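Local structure of alpha-fucosidase (2EAB) at residues A[392-397]-A[445-450]; A[282-287]-A[488-493]. The protein probably hydrolyses alpha-1,2-linked L-fucose from glycans, this chain being the catalytic region of a longer calcium-binding bacterial protein. All coordinates share one frame; numbering follows the deposited sequence.

Contact 1. Residues A[392-397]-A[445-450]; sequences QLPSNL and IEYVEG. With CA (calcium ion), chain C; EDO (1,2-ethanediol), chain H.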
loop_
_atom_site.group_PDB
_atom_site.type_symbol
_atom_site.label_atom_id
_atom_site.label_comp_id
_atom_site.label_asym_id
_atom_site.label_seq_id
_atom_site.Cartn_x
_atom_site.Cartn_y
_atom_site.Cartn_z
ATOM N N GLN A 392 -5.531 -6.072 -12.236
ATOM C CA GLN A 392 -6.962 -6.023 -11.988
ATOM C C GLN A 392 -7.300 -5.572 -10.574
ATOM O O GLN A 392 -8.378 -5.031 -10.349
ATOM C CB GLN A 392 -7.610 -7.371 -12.288
ATOM C CG GLN A 392 -7.488 -7.778 -13.743
ATOM C CD GLN A 392 -8.456 -8.867 -14.109
ATOM O OE1 GLN A 392 -9.649 -8.623 -14.249
ATOM N NE2 GLN A 392 -7.948 -10.083 -14.262
ATOM N N LEU A 393 -6.384 -5.797 -9.634
ATOM C CA LEU A 393 -6.593 -5.465 -8.230
ATOM C C LEU A 393 -5.360 -4.767 -7.668
ATOM O O LEU A 393 -4.248 -5.010 -8.134
ATOM C CB LEU A 393 -6.907 -6.731 -7.422
ATOM C CG LEU A 393 -8.272 -7.362 -7.729
ATOM C CD1 LEU A 393 -8.378 -8.764 -7.154
ATOM C CD2 LEU A 393 -9.425 -6.489 -7.250
ATOM N N PRO A 394 -5.553 -3.905 -6.654
ATOM C CA PRO A 394 -4.396 -3.283 -6.027
ATOM C C PRO A 394 -3.655 -4.327 -5.204
ATOM O O PRO A 394 -4.135 -5.466 -5.045
ATOM C CB PRO A 394 -5.022 -2.213 -5.125
ATOM C CG PRO A 394 -6.394 -2.686 -4.853
ATOM C CD PRO A 394 -6.823 -3.495 -6.030
ATOM N N SER A 395 -2.496 -3.949 -4.681
ATOM C CA SER A 395 -1.797 -4.805 -3.738
ATOM C C SER A 395 -2.687 -5.086 -2.523
ATOM O O SER A 395 -3.370 -4.192 -2.022
ATOM C CB SER A 395 -0.498 -4.140 -3.303
ATOM O OG SER A 395 -0.746 -2.807 -2.906
ATOM N N ASN A 396 -2.694 -6.339 -2.072
ATOM C CA ASN A 396 -3.433 -6.723 -0.869
ATOM C C ASN A 396 -2.490 -6.738 0.348
ATOM O O ASN A 396 -1.388 -6.181 0.283
ATOM C CB ASN A 396 -4.214 -8.046 -1.078
ATOM C CG ASN A 396 -3.319 -9.236 -1.390
ATOM O OD1 ASN A 396 -2.298 -9.453 -0.740
ATOM N ND2 ASN A 396 -3.737 -10.049 -2.363
ATOM N N LEU A 397 -2.913 -7.332 1.461
ATOM C CA LEU A 397 -2.078 -7.345 2.668
ATOM C C LEU A 397 -0.715 -7.998 2.448
ATOM O O LEU A 397 0.205 -7.785 3.244
ATOM C CB LEU A 397 -2.780 -8.065 3.825
ATOM C CG LEU A 397 -3.881 -7.333 4.587
ATOM C CD1 LEU A 397 -4.471 -8.265 5.622
ATOM C CD2 LEU A 397 -3.345 -6.071 5.253
ATOM N N ILE A 445 -7.081 3.268 -7.818
ATOM C CA ILE A 445 -8.137 4.172 -8.258
ATOM C C ILE A 445 -9.324 3.369 -8.786
ATOM O O ILE A 445 -10.471 3.625 -8.411
ATOM C CB ILE A 445 -7.649 5.184 -9.323
ATOM C CG1 ILE A 445 -6.410 5.936 -8.823
ATOM C CG2 ILE A 445 -8.768 6.164 -9.681
ATOM C CD1 ILE A 445 -5.780 6.854 -9.849
ATOM N N GLU A 446 -9.042 2.389 -9.640
ATOM C CA GLU A 446 -10.094 1.519 -10.153
ATOM C C GLU A 446 -10.801 0.735 -9.043
ATOM O O GLU A 446 -12.013 0.544 -9.091
ATOM C CB GLU A 446 -9.558 0.570 -11.224
ATOM C CG GLU A 446 -10.687 -0.212 -11.897
ATOM C CD GLU A 446 -10.236 -1.225 -12.929
ATOM O OE1 GLU A 446 -9.081 -1.165 -13.393
ATOM O OE2 GLU A 446 -11.058 -2.099 -13.278
ATOM N N TYR A 447 -10.048 0.310 -8.033
ATOM C CA TYR A 447 -10.624 -0.417 -6.901
ATOM C C TYR A 447 -11.613 0.451 -6.125
ATOM O O TYR A 447 -12.689 -0.008 -5.745
ATOM C CB TYR A 447 -9.515 -0.911 -5.972
ATOM C CG TYR A 447 -10.025 -1.791 -4.856
ATOM C CD1 TYR A 447 -10.326 -3.132 -5.090
ATOM C CD2 TYR A 447 -10.222 -1.279 -3.575
ATOM C CE1 TYR A 447 -10.803 -3.947 -4.079
ATOM C CE2 TYR A 447 -10.709 -2.086 -2.555
ATOM C CZ TYR A 447 -10.991 -3.419 -2.812
ATOM O OH TYR A 447 -11.479 -4.205 -1.789
ATOM N N VAL A 448 -11.239 1.705 -5.889
ATOM C CA VAL A 448 -12.095 2.608 -5.133
ATOM C C VAL A 448 -13.332 2.956 -5.971
ATOM O O VAL A 448 -14.445 2.963 -5.454
ATOM C CB VAL A 448 -11.311 3.846 -4.640
ATOM C CG1 VAL A 448 -12.244 4.833 -3.944
ATOM C CG2 VAL A 448 -10.208 3.405 -3.678
ATOM N N GLU A 449 -13.145 3.185 -7.273
ATOM C CA GLU A 449 -14.292 3.308 -8.185
ATOM C C GLU A 449 -15.173 2.064 -8.097
ATOM O O GLU A 449 -16.402 2.160 -8.119
ATOM C CB GLU A 449 -13.840 3.558 -9.624
ATOM C CG GLU A 449 -13.216 4.931 -9.809
ATOM C CD GLU A 449 -12.546 5.136 -11.156
ATOM O OE1 GLU A 449 -12.003 4.168 -11.731
ATOM O OE2 GLU A 449 -12.523 6.299 -11.624
ATOM N N GLY A 450 -14.531 0.906 -7.960
ATOM C CA GLY A 450 -15.218 -0.375 -7.822
ATOM C C GLY A 450 -16.031 -0.527 -6.548
ATOM O O GLY A 450 -16.910 -1.385 -6.471
HETATM CA CA CA C . -2.309 -6.869 -8.003
HETATM C C1 EDO H . -17.292 -3.018 -9.473
HETATM O O1 EDO H . -18.191 -2.090 -8.835
HETATM C C2 EDO H . -17.183 -2.785 -11.027
HETATM O O2 EDO H . -18.507 -2.727 -11.537
HETATM O O HOH W 1 -10.127 -4.548 -12.334
#
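Tyr447 holds CG anti to its backbone N (chi1 -174°) and Leu393 sets CG anti to its carbonyl carbon (chi1 -69°); these torsions bring the Tyr447 ring and the Leu393 methyl CD2 together between helix 442-450 and the loop 392-397. Both segments belong to the family 95 catalytic domain, an (alpha/alpha)6 barrel in this family, and the contact shows how a short helix of that domain can meet a metal-binding loop chiefly through apolar side chains. Pro394 does most of the touching: its CD lies 3.6 Å from Tyr447 CD1, while its CG sits 3.7 Å from Tyr447 CG, so the pyrrolidine ring covers the root of the tyrosine and its CB. The two side chains cross at about a right angle. Leu393 adds CD2, near the plane of the aromatic ring at its edge, 4.1 Å from Tyr447 CD1. Phe419 of strand 419-420 packs on all three residues. Beside this apolar patch a water lies 2.7 Å from Gln392 O and 2.8 Å from Glu446 OE2, positioned to link loop and helix, though other acceptors compete for its protons. The backbone turned away from the tyrosine serves the metal: Leu393 O binds the calcium ion at 2.7 Å.

Contact 2. Residues A[282-287]-A[488-493]; sequences TDYKQK and TAYGWT
Tyr284 reaches across to the loop 488-493 and gives its phenolic proton to Ala489 O, with OH to O at 2.7 Å. The donor lies in the carbonyl plane, on a lone pair, at a C=O...OH angle of 137°. With its CG opposite the backbone N (chi1 174°), the tyrosine extends far enough for its CE1 to pack as well: Ala489 CB lies 3.7 Å from Tyr284 CE1. Tyr490 CE1 comes to 3.5 Å from that same Tyr284 CE1. The two tyrosine side chains run past each other in opposite directions, with ring planes inclined at 64°, an oblique pairing in which Tyr490 CE1 comes to the rim of the Tyr284 ring. Ala489 CB also rests over the centre of one face of Tyr490, 4.1 Å above its plane, so the methyl group fills the corner between the rings. A phenylalanine in place of Tyr284 would probably leave Ala489 O without this donor and the two loops without the hydrogen bond between them. Each loop is shaped by an ST turn, with Thr282 OG1 accepting from Tyr284 N and Thr488 OG1 from Tyr490 N. Against this tight, buried part stands the loose side, where Lys285 and Lys287 are exposed and Lys285 starts off away from the partner loop. In the fold, 282-287 leaves strand 273-282 of the nine-stranded antiparallel sheet and rests Gln286 on helix 442-450, while 488-493 follows strand 486-487 and lays Trp492 on helix 130-133.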
loop_
_atom_site.group_PDB
_atom_site.type_symbol
_atom_site.label_atom_id
_atom_site.label_comp_id
_atom_site.label_asym_id
_atom_site.label_seq_id
_atom_site.Cartn_x
_atom_site.Cartn_y
_atom_site.Cartn_z
ATOM N N THR A 282 -7.933 -16.383 -14.289
ATOM C CA THR A 282 -9.269 -16.769 -13.881
ATOM C C THR A 282 -10.265 -16.001 -14.742
ATOM O O THR A 282 -9.874 -15.131 -15.534
ATOM C CB THR A 282 -9.561 -16.428 -12.402
ATOM O OG1 THR A 282 -9.781 -15.018 -12.271
ATOM C CG2 THR A 282 -8.428 -16.865 -11.480
ATOM N N ASP A 283 -11.547 -16.310 -14.564
ATOM C CA ASP A 283 -12.620 -15.526 -15.168
ATOM C C ASP A 283 -13.145 -14.414 -14.247
ATOM O O ASP A 283 -14.254 -13.923 -14.443
ATOM C CB ASP A 283 -13.763 -16.435 -15.662
ATOM C CG ASP A 283 -14.525 -17.109 -14.532
ATOM O OD1 ASP A 283 -13.954 -17.305 -13.441
ATOM O OD2 ASP A 283 -15.705 -17.463 -14.752
ATOM N N TYR A 284 -12.353 -14.019 -13.247
ATOM C CA TYR A 284 -12.696 -12.860 -12.421
ATOM C C TYR A 284 -12.852 -11.611 -13.284
ATOM O O TYR A 284 -12.122 -11.433 -14.257
ATOM C CB TYR A 284 -11.610 -12.593 -11.368
ATOM C CG TYR A 284 -11.857 -11.319 -10.594
ATOM C CD1 TYR A 284 -12.728 -11.311 -9.508
ATOM C CD2 TYR A 284 -11.254 -10.113 -10.966
ATOM C CE1 TYR A 284 -12.999 -10.144 -8.806
ATOM C CE2 TYR A 284 -11.512 -8.936 -10.269
ATOM C CZ TYR A 284 -12.379 -8.959 -9.191
ATOM O OH TYR A 284 -12.633 -7.785 -8.506
ATOM N N LYS A 285 -13.791 -10.743 -12.923
ATOM C CA LYS A 285 -13.789 -9.379 -13.446
ATOM C C LYS A 285 -14.296 -8.462 -12.353
ATOM O O LYS A 285 -15.220 -8.819 -11.628
ATOM C CB LYS A 285 -14.659 -9.261 -14.700
ATOM C CG LYS A 285 -14.490 -7.954 -15.468
ATOM C CD LYS A 285 -15.290 -7.973 -16.767
ATOM C CE LYS A 285 -15.273 -6.630 -17.494
ATOM N NZ LYS A 285 -13.902 -6.195 -17.871
ATOM N N GLN A 286 -13.701 -7.279 -12.239
ATOM C CA GLN A 286 -14.189 -6.295 -11.282
ATOM C C GLN A 286 -15.373 -5.580 -11.926
ATOM O O GLN A 286 -15.231 -4.499 -12.520
ATOM C CB GLN A 286 -13.093 -5.318 -10.851
ATOM C CG GLN A 286 -13.532 -4.473 -9.657
ATOM C CD GLN A 286 -12.440 -3.596 -9.091
ATOM O OE1 GLN A 286 -11.387 -3.395 -9.702
ATOM N NE2 GLN A 286 -12.686 -3.063 -7.911
ATOM N N LYS A 287 -16.532 -6.226 -11.822
ATOM C CA LYS A 287 -17.749 -5.810 -12.504
ATOM C C LYS A 287 -18.930 -6.212 -11.634
ATOM O O LYS A 287 -19.257 -7.388 -11.529
ATOM C CB LYS A 287 -17.846 -6.483 -13.883
ATOM C CG LYS A 287 -19.064 -6.050 -14.698
ATOM C CD LYS A 287 -19.053 -6.598 -16.122
ATOM C CE LYS A 287 -20.086 -7.692 -16.324
ATOM N NZ LYS A 287 -20.438 -7.852 -17.767
ATOM N N THR A 488 -12.767 -6.917 -0.081
ATOM C CA THR A 488 -12.404 -8.096 -0.862
ATOM C C THR A 488 -12.391 -7.756 -2.352
ATOM O O THR A 488 -12.512 -6.592 -2.737
ATOM C CB THR A 488 -13.396 -9.257 -0.634
ATOM O OG1 THR A 488 -14.643 -8.921 -1.249
ATOM C CG2 THR A 488 -13.590 -9.562 0.847
ATOM N N ALA A 489 -12.276 -8.782 -3.187
ATOM C CA ALA A 489 -12.391 -8.631 -4.633
ATOM C C ALA A 489 -13.841 -8.448 -5.106
ATOM O O ALA A 489 -14.071 -8.184 -6.289
ATOM C CB ALA A 489 -11.756 -9.828 -5.331
ATOM N N TYR A 490 -14.812 -8.588 -4.201
ATOM C CA TYR A 490 -16.217 -8.751 -4.588
ATOM C C TYR A 490 -17.197 -7.778 -3.931
ATOM O O TYR A 490 -18.363 -8.123 -3.682
ATOM C CB TYR A 490 -16.669 -10.190 -4.321
ATOM C CG TYR A 490 -15.852 -11.246 -5.021
ATOM C CD1 TYR A 490 -15.869 -11.352 -6.408
ATOM C CD2 TYR A 490 -15.082 -12.156 -4.299
ATOM C CE1 TYR A 490 -15.137 -12.326 -7.059
ATOM C CE2 TYR A 490 -14.333 -13.133 -4.944
ATOM C CZ TYR A 490 -14.373 -13.216 -6.327
ATOM O OH TYR A 490 -13.646 -14.177 -6.996
ATOM N N GLY A 491 -16.757 -6.553 -3.665
ATOM C CA GLY A 491 -17.680 -5.553 -3.135
ATOM C C GLY A 491 -18.254 -5.894 -1.767
ATOM O O GLY A 491 -19.439 -5.656 -1.507
ATOM N N TRP A 492 -17.399 -6.440 -0.898
ATOM C CA TRP A 492 -17.721 -6.717 0.505
ATOM C C TRP A 492 -17.589 -5.407 1.289
ATOM O O TRP A 492 -16.631 -5.189 2.047
ATOM C CB TRP A 492 -16.758 -7.772 1.030
ATOM C CG TRP A 492 -17.044 -8.350 2.382
ATOM C CD1 TRP A 492 -16.382 -8.080 3.546
ATOM C CD2 TRP A 492 -18.022 -9.346 2.699
ATOM N NE1 TRP A 492 -16.901 -8.835 4.577
ATOM C CE2 TRP A 492 -17.902 -9.625 4.079
ATOM C CE3 TRP A 492 -18.994 -10.024 1.953
ATOM C CZ2 TRP A 492 -18.711 -10.558 4.722
ATOM C CZ3 TRP A 492 -19.792 -10.956 2.594
ATOM C CH2 TRP A 492 -19.651 -11.209 3.966
ATOM N N THR A 493 -18.571 -4.534 1.087
ATOM C CA THR A 493 -18.533 -3.175 1.610
ATOM C C THR A 493 -19.329 -3.036 2.899
ATOM O O THR A 493 -19.290 -1.985 3.540
ATOM C CB THR A 493 -19.024 -2.144 0.570
ATOM O OG1 THR A 493 -20.330 -2.506 0.107
ATOM C CG2 THR A 493 -18.089 -2.123 -0.623
#

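Overall arrangement
Contacts 1 and 2 touch, their centres about 10 Å apart, and both segments of contact 1 fall, in sequence, between the two segments of contact 2: 282-287 comes first, then 392-397, 445-450 and 488-493. Tyr447 OH probably bonds to Thr488 O (2.8 Å), Leu393 CD2 packs on Tyr284 OH at 3.7 Å, and Gln286 NE2 lies 3.5 Å from Tyr447 CA. Contact 1 stays within the family 95 catalytic domain, whereas contact 2 joins it to the beta-sheet, family 65-like N-terminal domain. The calcium bridges the same division, since Glu77 of the N-terminal domain binds it together with Ser386 and Leu393. Contact 2 and the calcium thus both join the two domains, with contact 1 beside them.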